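Long-range contacts in glyceraldehyde-3-phosphate dehydrogenase (Sulfolobus solfataricus, PDB 1B7G), which oxidises and phosphorylates D-glyceraldehyde 3-phosphate to 1,3-bisphosphoglycerate in glycolysis, using NADP in preference to NAD: residues V183-A194 with D205-A213; V136-T147 with Y296-E307. The protein carries 1 engineered substitution. All coordinates share one frame; numbering follows the deposited sequence.

Contact 1 of 2, residues V183-A194 with D205-A213; sequences VPDPATVPSHHA and DIATMAVIA. With SO4 (sulfate ion), chain F; SO4 (sulfate ion), chain C.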
loop_
_atom_site.group_PDB
_atom_site.type_symbol
_atom_site.label_atom_id
_atom_site.label_comp_id
_atom_site.label_asym_id
_atom_site.label_seq_id
_atom_site.Cartn_x
_atom_site.Cartn_y
_atom_site.Cartn_z
ATOM N N VAL A 183 -21.727 13.006 -0.746
ATOM C CA VAL A 183 -22.401 13.422 0.490
ATOM C C VAL A 183 -21.902 14.825 0.893
ATOM O O VAL A 183 -20.767 14.914 1.368
ATOM C CB VAL A 183 -22.176 12.403 1.615
ATOM C CG1 VAL A 183 -23.032 12.758 2.836
ATOM C CG2 VAL A 183 -22.435 10.897 1.312
ATOM N N PRO A 184 -22.694 15.864 0.705
ATOM C CA PRO A 184 -22.291 17.204 1.139
ATOM C C PRO A 184 -21.677 17.102 2.519
ATOM O O PRO A 184 -22.230 16.473 3.452
ATOM C CB PRO A 184 -23.579 18.004 1.033
ATOM C CG PRO A 184 -24.330 17.314 -0.105
ATOM C CD PRO A 184 -24.071 15.835 0.147
ATOM N N ASP A 185 -20.507 17.746 2.723
ATOM C CA ASP A 185 -19.873 17.580 4.056
ATOM C C ASP A 185 -19.262 18.836 4.612
ATOM O O ASP A 185 -18.030 19.007 4.618
ATOM C CB ASP A 185 -18.806 16.479 3.865
ATOM C CG ASP A 185 -18.152 16.076 5.189
ATOM O OD1 ASP A 185 -18.783 16.105 6.237
ATOM O OD2 ASP A 185 -16.948 15.767 5.145
ATOM N N PRO A 186 -20.068 19.736 5.113
ATOM C CA PRO A 186 -21.514 19.614 5.154
ATOM C C PRO A 186 -22.200 20.322 3.990
ATOM O O PRO A 186 -21.561 20.772 3.028
ATOM C CB PRO A 186 -21.831 20.428 6.431
ATOM C CG PRO A 186 -20.869 21.590 6.312
ATOM C CD PRO A 186 -19.616 21.026 5.711
ATOM N N ALA A 187 -23.535 20.380 4.045
ATOM C CA ALA A 187 -24.209 21.135 2.972
ATOM C C ALA A 187 -24.116 22.633 3.186
ATOM O O ALA A 187 -24.339 23.362 2.216
ATOM C CB ALA A 187 -25.634 20.665 2.821
ATOM N N THR A 188 -23.777 23.113 4.370
ATOM C CA THR A 188 -23.694 24.564 4.620
ATOM C C THR A 188 -22.359 25.116 4.195
ATOM O O THR A 188 -21.374 24.383 4.034
ATOM C CB THR A 188 -23.963 24.832 6.121
ATOM O OG1 THR A 188 -23.109 23.963 6.855
ATOM C CG2 THR A 188 -25.389 24.472 6.515
ATOM N N VAL A 189 -22.227 26.367 3.833
ATOM C CA VAL A 189 -20.978 26.966 3.372
ATOM C C VAL A 189 -20.683 28.099 4.361
ATOM O O VAL A 189 -21.655 28.769 4.668
ATOM C CB VAL A 189 -21.077 27.571 1.965
ATOM C CG1 VAL A 189 -19.836 28.388 1.597
ATOM C CG2 VAL A 189 -21.330 26.494 0.922
ATOM N N PRO A 190 -19.451 28.225 4.808
ATOM C CA PRO A 190 -18.344 27.380 4.454
ATOM C C PRO A 190 -18.165 26.141 5.314
ATOM O O PRO A 190 -18.776 25.960 6.372
ATOM C CB PRO A 190 -17.154 28.352 4.703
ATOM C CG PRO A 190 -17.559 29.043 5.945
ATOM C CD PRO A 190 -19.053 29.276 5.809
ATOM N N SER A 191 -17.364 25.182 4.805
ATOM C CA SER A 191 -17.023 24.041 5.692
ATOM C C SER A 191 -16.019 24.573 6.737
ATOM O O SER A 191 -15.525 25.687 6.616
ATOM C CB SER A 191 -16.393 22.935 4.874
ATOM O OG SER A 191 -15.270 23.415 4.148
ATOM N N HIS A 192 -15.607 23.766 7.706
ATOM C CA HIS A 192 -14.764 24.170 8.801
ATOM C C HIS A 192 -13.352 24.560 8.363
ATOM O O HIS A 192 -12.661 25.189 9.155
ATOM C CB HIS A 192 -14.702 23.058 9.872
ATOM C CG HIS A 192 -13.866 21.875 9.495
ATOM N ND1 HIS A 192 -12.490 21.888 9.668
ATOM C CD2 HIS A 192 -14.161 20.660 8.959
ATOM C CE1 HIS A 192 -11.968 20.766 9.221
ATOM N NE2 HIS A 192 -12.948 19.987 8.827
ATOM N N HIS A 193 -12.897 24.114 7.193
ATOM C CA HIS A 193 -11.590 24.421 6.695
ATOM C C HIS A 193 -11.244 25.895 6.719
ATOM O O HIS A 193 -10.113 26.215 7.105
ATOM C CB HIS A 193 -11.420 23.856 5.264
ATOM C CG HIS A 193 -11.817 22.392 5.282
ATOM N ND1 HIS A 193 -13.118 21.970 5.185
ATOM C CD2 HIS A 193 -11.072 21.295 5.495
ATOM C CE1 HIS A 193 -13.159 20.647 5.300
ATOM N NE2 HIS A 193 -11.912 20.199 5.493
ATOM N N ALA A 194 -12.195 26.767 6.329
ATOM C CA ALA A 194 -11.892 28.188 6.241
ATOM C C ALA A 194 -11.537 28.789 7.597
ATOM O O ALA A 194 -10.478 29.378 7.745
ATOM C CB ALA A 194 -13.032 28.936 5.538
ATOM N N ASP A 205 -9.211 36.312 3.556
ATOM C CA ASP A 205 -10.640 36.133 3.147
ATOM C C ASP A 205 -10.705 34.764 2.424
ATOM O O ASP A 205 -10.307 34.644 1.264
ATOM C CB ASP A 205 -10.986 37.275 2.202
ATOM C CG ASP A 205 -12.321 37.158 1.501
ATOM O OD1 ASP A 205 -13.049 36.163 1.653
ATOM O OD2 ASP A 205 -12.697 38.080 0.751
ATOM N N ILE A 206 -11.186 33.760 3.118
ATOM C CA ILE A 206 -11.226 32.394 2.563
ATOM C C ILE A 206 -12.593 31.770 2.829
ATOM O O ILE A 206 -13.220 31.964 3.868
ATOM C CB ILE A 206 -10.111 31.466 3.120
ATOM C CG1 ILE A 206 -10.300 30.012 2.663
ATOM C CG2 ILE A 206 -10.141 31.518 4.644
ATOM C CD1 ILE A 206 -9.085 29.093 2.835
ATOM N N ALA A 207 -13.092 31.058 1.797
ATOM C CA ALA A 207 -14.332 30.328 1.987
ATOM C C ALA A 207 -14.151 28.971 1.326
ATOM O O ALA A 207 -13.508 28.829 0.285
ATOM C CB ALA A 207 -15.553 31.131 1.486
ATOM N N THR A 208 -14.684 27.933 1.935
ATOM C CA THR A 208 -14.488 26.586 1.425
ATOM C C THR A 208 -15.798 25.788 1.475
ATOM O O THR A 208 -16.617 26.024 2.347
ATOM C CB THR A 208 -13.500 25.786 2.305
ATOM O OG1 THR A 208 -13.954 25.843 3.651
ATOM C CG2 THR A 208 -12.070 26.310 2.198
ATOM N N MET A 209 -15.909 24.885 0.507
ATOM C CA MET A 209 -17.017 23.922 0.574
ATOM C C MET A 209 -16.422 22.518 0.485
ATOM O O MET A 209 -15.403 22.355 -0.197
ATOM C CB MET A 209 -17.925 24.102 -0.646
ATOM C CG MET A 209 -18.681 25.382 -0.807
ATOM S SD MET A 209 -19.549 25.570 -2.374
ATOM C CE MET A 209 -18.457 26.637 -3.287
ATOM N N ALA A 210 -17.081 21.514 1.054
ATOM C CA ALA A 210 -16.523 20.172 1.012
ATOM C C ALA A 210 -17.669 19.137 0.759
ATOM O O ALA A 210 -18.758 19.321 1.259
ATOM C CB ALA A 210 -15.930 19.829 2.377
ATOM N N VAL A 211 -17.255 18.047 0.146
ATOM C CA VAL A 211 -18.104 16.930 -0.171
ATOM C C VAL A 211 -17.308 15.614 0.019
ATOM O O VAL A 211 -16.100 15.652 -0.228
ATOM C CB VAL A 211 -18.594 17.008 -1.626
ATOM C CG1 VAL A 211 -17.431 16.955 -2.609
ATOM C CG2 VAL A 211 -19.544 15.838 -1.922
ATOM N N ILE A 212 -17.995 14.580 0.409
ATOM C CA ILE A 212 -17.452 13.218 0.562
ATOM C C ILE A 212 -17.771 12.402 -0.693
ATOM O O ILE A 212 -18.894 12.429 -1.192
ATOM C CB ILE A 212 -17.979 12.538 1.814
ATOM C CG1 ILE A 212 -17.390 13.081 3.123
ATOM C CG2 ILE A 212 -17.798 10.982 1.814
ATOM C CD1 ILE A 212 -18.199 12.622 4.363
ATOM N N ALA A 213 -16.750 11.789 -1.260
ATOM C CA ALA A 213 -16.844 10.905 -2.402
ATOM C C ALA A 213 -16.548 9.469 -1.889
ATOM O O ALA A 213 -15.820 9.374 -0.890
ATOM C CB ALA A 213 -15.848 11.193 -3.501
HETATM S S SO4 F . -18.114 21.326 9.341
HETATM O O1 SO4 F . -17.402 20.586 10.447
HETATM O O2 SO4 F . -19.210 20.422 8.821
HETATM O O3 SO4 F . -17.149 21.619 8.213
HETATM O O4 SO4 F . -18.734 22.569 9.894
HETATM S S SO4 C . -10.326 17.431 7.079
HETATM O O1 SO4 C . -10.917 16.319 7.813
HETATM O O2 SO4 C . -11.093 17.604 5.727
HETATM O O3 SO4 C . -8.920 17.321 6.699
HETATM O O4 SO4 C . -10.542 18.621 7.922
HETATM O O HOH W 1 -19.387 22.562 2.557
#
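Ser191 and Thr208 both turn their hydroxyls into the position between backbone N and carbonyl carbon (chi1 55° and 53°), which brings Ser191 OG to 2.8 Å from Thr208 OG1 in a hydrogen bond whose direction is open. Ser191 OG also pairs with ND1 of His193, at 2.8 Å, while the other ring nitrogen, His193 NE2, donates almost straight (176°) to O2 of one sulfate ion, 2.7 Å away and in the ring plane. A chain of polar groups thus runs from the strand through the serine and the imidazole to the bound anion. The backbone beside it is tied as well: Ser191 N donates to Thr208 O at 2.7 Å. Toward the other end, Val183 and Ile212 form an antiparallel hydrogen-bonded pair, and Asp185 N reaches Ala210 O at 2.8 Å. Asp185 lies across CG1 and CD1 of Ile212, OD2 coming within 3.4 Å of CG1, and the same oxygen makes a salt bridge with Arg166. Between these tethers the loop, with cis peptides before Pro186 and Pro190, bulges away from the strand; a water accepts from Ala210 N and donates to the carbonyls of Pro186 and Thr188. Val189 CG2 presses against Met209 CG, a tight 3.4 Å. His192 N donates to the second sulfate, at 2.7 Å from O3. With ND1 engaged by the serine hydroxyl, the imidazole of His193 is fixed in rotation and presents an N-H to the anion, consistent with a subsite that receives phosphate.

Contact 2 of 2, residues V136-T147 with Y296-E307; sequences VVSCNTTALLRT and YAVHQESIVVPE. With SO4 (sulfate ion), chain C.
Arg146 forms a salt bridge with Glu307, side-on: NE and NH2 both donate to OE2, at 3.0 and 2.8 Å, with the oxygen close to the guanidinium plane. NH2 meets the anti lone pair of OE2, whereas NE comes from above the carboxylate plane. A weak bond from Arg146 NH2 to Ile303 O adds a third link, and Ile303 lays CG1 and CD1 over one guanidinium face. The carboxylate has a second cationic partner in Arg245, so this buried cluster probably favours an ionised glutamate. At the N-terminus of helix 139-152, Ser138 is the N-cap: its OG accepts from Thr141 N at 3.1 Å and donates to sulfate O4. Asn140 holds the same ion twice, N to O3 at 2.8 Å and ND2 to O2 at 2.9 Å, while its OD1 is engaged by His221. Cys139 has SG anti to its carbonyl carbon (chi1 -56°), which places the sulfur 3.3 Å from Gln300 O; its CB rests on Ile303 CG2. Farther along the helix, Ala143 CB is wedged between Val298, Ile303 and the Tyr296 ring, tightest against Val298 CG2 at 3.4 Å. Val304 CG1 fits beside Thr142 OG1 and Val137 O; the side chains of Val136 and Glu307 cross at about a right angle, CG1 against CB. The arrangement is that of the glyceraldehyde-3-phosphate dehydrogenase active site: the probable nucleophile Cys139 opens a helix whose first turn meets an anion through the Asn140 amide, its catalytic-site partner His219 is backbone-bonded to Val298 from the neighbouring strand, and Gln300, a probable NAD-binding residue, lies alongside.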
loop_
_atom_site.group_PDB
_atom_site.type_symbol
_atom_site.label_atom_id
_atom_site.label_comp_id
_atom_site.label_asym_id
_atom_site.label_seq_id
_atom_site.Cartn_x
_atom_site.Cartn_y
_atom_site.Cartn_z
ATOM N N VAL A 136 -2.150 21.008 15.789
ATOM C CA VAL A 136 -1.752 20.875 14.387
ATOM C C VAL A 136 -3.077 20.827 13.587
ATOM O O VAL A 136 -3.897 19.970 13.867
ATOM C CB VAL A 136 -0.943 19.609 14.119
ATOM C CG1 VAL A 136 -0.820 19.359 12.609
ATOM C CG2 VAL A 136 0.481 19.683 14.749
ATOM N N VAL A 137 -3.266 21.692 12.606
ATOM C CA VAL A 137 -4.529 21.726 11.858
ATOM C C VAL A 137 -4.788 20.398 11.135
ATOM O O VAL A 137 -3.907 19.544 11.009
ATOM C CB VAL A 137 -4.587 22.858 10.831
ATOM C CG1 VAL A 137 -5.092 24.150 11.499
ATOM C CG2 VAL A 137 -3.245 23.101 10.171
ATOM N N SER A 138 -6.030 20.233 10.649
ATOM C CA SER A 138 -6.407 18.970 10.003
ATOM C C SER A 138 -5.609 18.731 8.755
ATOM O O SER A 138 -4.934 19.610 8.194
ATOM C CB SER A 138 -7.935 19.007 9.661
ATOM O OG SER A 138 -8.070 19.866 8.495
ATOM N N CYS A 139 -5.748 17.530 8.172
ATOM C CA CYS A 139 -5.055 17.174 6.953
ATOM C C CYS A 139 -5.355 18.130 5.784
ATOM O O CYS A 139 -4.463 18.536 5.059
ATOM C CB CYS A 139 -5.537 15.740 6.529
ATOM S SG CYS A 139 -5.284 14.524 7.879
ATOM N N ASN A 140 -6.648 18.445 5.556
ATOM C CA ASN A 140 -6.926 19.324 4.400
ATOM C C ASN A 140 -6.626 20.768 4.753
ATOM O O ASN A 140 -6.232 21.525 3.871
ATOM C CB ASN A 140 -8.389 19.124 3.940
ATOM C CG ASN A 140 -8.501 17.818 3.153
ATOM O OD1 ASN A 140 -7.679 17.550 2.279
ATOM N ND2 ASN A 140 -9.494 17.008 3.442
ATOM N N THR A 141 -6.691 21.133 6.054
ATOM C CA THR A 141 -6.341 22.519 6.399
ATOM C C THR A 141 -4.844 22.711 6.162
ATOM O O THR A 141 -4.360 23.735 5.683
ATOM C CB THR A 141 -6.680 22.834 7.858
ATOM O OG1 THR A 141 -8.049 22.493 8.130
ATOM C CG2 THR A 141 -6.491 24.329 8.139
ATOM N N THR A 142 -4.076 21.670 6.562
ATOM C CA THR A 142 -2.625 21.713 6.336
ATOM C C THR A 142 -2.272 21.911 4.887
ATOM O O THR A 142 -1.359 22.672 4.544
ATOM C CB THR A 142 -1.943 20.447 6.869
ATOM O OG1 THR A 142 -2.132 20.329 8.290
ATOM C CG2 THR A 142 -0.439 20.461 6.602
ATOM N N ALA A 143 -2.943 21.160 3.971
ATOM C CA ALA A 143 -2.588 21.252 2.564
ATOM C C ALA A 143 -2.914 22.660 2.035
ATOM O O ALA A 143 -2.118 23.207 1.295
ATOM C CB ALA A 143 -3.335 20.172 1.767
ATOM N N LEU A 144 -4.002 23.242 2.516
ATOM C CA LEU A 144 -4.347 24.620 2.078
ATOM C C LEU A 144 -3.297 25.634 2.593
ATOM O O LEU A 144 -2.860 26.504 1.861
ATOM C CB LEU A 144 -5.722 24.956 2.614
ATOM C CG LEU A 144 -6.993 24.464 1.886
ATOM C CD1 LEU A 144 -8.148 24.491 2.868
ATOM C CD2 LEU A 144 -7.299 25.352 0.682
ATOM N N LEU A 145 -2.871 25.520 3.857
ATOM C CA LEU A 145 -1.861 26.404 4.419
ATOM C C LEU A 145 -0.506 26.295 3.749
ATOM O O LEU A 145 0.077 27.342 3.427
ATOM C CB LEU A 145 -1.705 26.181 5.937
ATOM C CG LEU A 145 -2.941 26.690 6.706
ATOM C CD1 LEU A 145 -2.929 26.181 8.135
ATOM C CD2 LEU A 145 -2.981 28.214 6.584
ATOM N N ARG A 146 -0.027 25.092 3.441
ATOM C CA ARG A 146 1.250 24.967 2.764
ATOM C C ARG A 146 1.178 25.665 1.395
ATOM O O ARG A 146 2.160 26.237 0.973
ATOM C CB ARG A 146 1.720 23.542 2.534
ATOM C CG ARG A 146 1.881 22.743 3.860
ATOM C CD ARG A 146 2.587 21.428 3.414
ATOM N NE ARG A 146 2.779 20.570 4.590
ATOM C CZ ARG A 146 2.808 19.234 4.510
ATOM N NH1 ARG A 146 2.737 18.627 3.322
ATOM N NH2 ARG A 146 2.960 18.556 5.634
ATOM N N THR A 147 0.059 25.442 0.688
ATOM C CA THR A 147 -0.068 26.051 -0.643
ATOM C C THR A 147 -0.177 27.574 -0.519
ATOM O O THR A 147 0.571 28.237 -1.221
ATOM C CB THR A 147 -1.321 25.473 -1.362
ATOM O OG1 THR A 147 -1.209 24.036 -1.342
ATOM C CG2 THR A 147 -1.445 26.021 -2.753
ATOM N N TYR A 296 -5.031 19.804 -6.458
ATOM C CA TYR A 296 -4.000 18.950 -5.856
ATOM C C TYR A 296 -4.633 17.809 -5.094
ATOM O O TYR A 296 -5.813 17.866 -4.668
ATOM C CB TYR A 296 -3.031 19.824 -5.012
ATOM C CG TYR A 296 -3.638 20.681 -3.932
ATOM C CD1 TYR A 296 -4.036 20.124 -2.708
ATOM C CD2 TYR A 296 -3.790 22.038 -4.082
ATOM C CE1 TYR A 296 -4.578 20.923 -1.722
ATOM C CE2 TYR A 296 -4.308 22.847 -3.088
ATOM C CZ TYR A 296 -4.729 22.280 -1.916
ATOM O OH TYR A 296 -5.297 23.064 -0.947
ATOM N N ALA A 297 -3.818 16.751 -4.908
ATOM C CA ALA A 297 -4.230 15.638 -4.067
ATOM C C ALA A 297 -3.629 15.737 -2.675
ATOM O O ALA A 297 -2.533 16.315 -2.496
ATOM C CB ALA A 297 -3.848 14.281 -4.691
ATOM N N VAL A 298 -4.281 15.174 -1.670
ATOM C CA VAL A 298 -3.773 15.171 -0.302
ATOM C C VAL A 298 -3.841 13.739 0.263
ATOM O O VAL A 298 -4.912 13.144 0.272
ATOM C CB VAL A 298 -4.585 16.083 0.619
ATOM C CG1 VAL A 298 -4.089 16.062 2.051
ATOM C CG2 VAL A 298 -4.605 17.552 0.103
ATOM N N HIS A 299 -2.707 13.182 0.668
ATOM C CA HIS A 299 -2.719 11.855 1.302
ATOM C C HIS A 299 -2.973 12.044 2.780
ATOM O O HIS A 299 -2.049 12.363 3.566
ATOM C CB HIS A 299 -1.443 11.053 1.042
ATOM C CG HIS A 299 -1.517 9.679 1.685
ATOM N ND1 HIS A 299 -0.461 9.109 2.347
ATOM C CD2 HIS A 299 -2.527 8.800 1.798
ATOM C CE1 HIS A 299 -0.807 7.943 2.843
ATOM N NE2 HIS A 299 -2.070 7.715 2.497
ATOM N N GLN A 300 -4.214 11.806 3.190
ATOM C CA GLN A 300 -4.654 12.135 4.530
ATOM C C GLN A 300 -4.017 11.266 5.607
ATOM O O GLN A 300 -3.998 11.700 6.756
ATOM C CB GLN A 300 -6.167 12.104 4.765
ATOM C CG GLN A 300 -6.787 10.711 4.652
ATOM C CD GLN A 300 -6.692 10.121 3.279
ATOM O OE1 GLN A 300 -6.607 10.800 2.233
ATOM N NE2 GLN A 300 -6.684 8.788 3.188
ATOM N N GLU A 301 -3.554 10.072 5.246
ATOM C CA GLU A 301 -2.954 9.270 6.332
ATOM C C GLU A 301 -1.618 9.840 6.826
ATOM O O GLU A 301 -1.227 9.521 7.954
ATOM C CB GLU A 301 -2.747 7.842 5.826
ATOM C CG GLU A 301 -4.105 7.140 5.522
ATOM C CD GLU A 301 -3.768 5.755 4.911
ATOM O OE1 GLU A 301 -3.213 5.720 3.797
ATOM O OE2 GLU A 301 -4.015 4.755 5.581
ATOM N N SER A 302 -0.937 10.599 6.005
ATOM C CA SER A 302 0.407 11.054 6.356
ATOM C C SER A 302 0.726 12.526 6.307
ATOM O O SER A 302 1.828 12.872 6.799
ATOM C CB SER A 302 1.371 10.332 5.401
ATOM O OG SER A 302 1.280 10.748 4.075
ATOM N N ILE A 303 -0.032 13.390 5.662
ATOM C CA ILE A 303 0.349 14.785 5.542
ATOM C C ILE A 303 0.699 15.473 6.848
ATOM O O ILE A 303 1.709 16.203 6.861
ATOM C CB ILE A 303 -0.698 15.621 4.758
ATOM C CG1 ILE A 303 -0.191 17.074 4.679
ATOM C CG2 ILE A 303 -2.076 15.485 5.429
ATOM C CD1 ILE A 303 -0.917 17.909 3.600
ATOM N N VAL A 304 0.049 15.156 7.963
ATOM C CA VAL A 304 0.351 15.852 9.205
ATOM C C VAL A 304 1.512 15.250 9.994
ATOM O O VAL A 304 1.885 15.837 11.029
ATOM C CB VAL A 304 -0.837 16.082 10.134
ATOM C CG1 VAL A 304 -1.907 16.939 9.454
ATOM C CG2 VAL A 304 -1.462 14.820 10.701
ATOM N N VAL A 305 2.049 14.128 9.596
ATOM C CA VAL A 305 3.174 13.521 10.328
ATOM C C VAL A 305 4.356 14.436 10.503
ATOM O O VAL A 305 4.678 14.727 11.674
ATOM C CB VAL A 305 3.514 12.158 9.687
ATOM C CG1 VAL A 305 4.736 11.492 10.310
ATOM C CG2 VAL A 305 2.272 11.269 9.905
ATOM N N PRO A 306 4.985 15.001 9.481
ATOM C CA PRO A 306 6.079 15.928 9.621
ATOM C C PRO A 306 5.694 17.166 10.407
ATOM O O PRO A 306 6.494 17.644 11.253
ATOM C CB PRO A 306 6.587 16.205 8.225
ATOM C CG PRO A 306 5.403 15.891 7.348
ATOM C CD PRO A 306 4.614 14.816 8.048
ATOM N N GLU A 307 4.460 17.661 10.300
ATOM C CA GLU A 307 3.958 18.778 11.048
ATOM C C GLU A 307 3.977 18.520 12.553
ATOM O O GLU A 307 4.353 19.392 13.340
ATOM C CB GLU A 307 2.495 19.150 10.634
ATOM C CG GLU A 307 2.356 19.411 9.138
ATOM C CD GLU A 307 3.244 20.517 8.616
ATOM O OE1 GLU A 307 3.530 21.428 9.419
ATOM O OE2 GLU A 307 3.742 20.473 7.461
HETATM S S SO4 C . -10.326 17.431 7.079
HETATM O O1 SO4 C . -10.917 16.319 7.813
HETATM O O2 SO4 C . -11.093 17.604 5.727
HETATM O O3 SO4 C . -8.920 17.321 6.699
HETATM O O4 SO4 C . -10.542 18.621 7.922
#

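Contact 1 falls wholly within the chain between the two segments of contact 2, and their centres are about 16 Å apart. Both reach the mixed sheet of the catalytic domain: strands 183-184 and 205-213 stand at one margin, whereas strand 291-298 lies farther in, beyond 157-167 and 219-227. Contact 2 is near the centre of the chain and also takes in strand 133-136 of the parallel, Rossmann-type sheet, bringing the two domains together at the active site. The contacts meet where His193 packs on Asn140 and Leu144 of helix 139-152. One sulfate, also bound by Arg166, bridges them, consistent with a phosphate site assembled from separate parts of the chain.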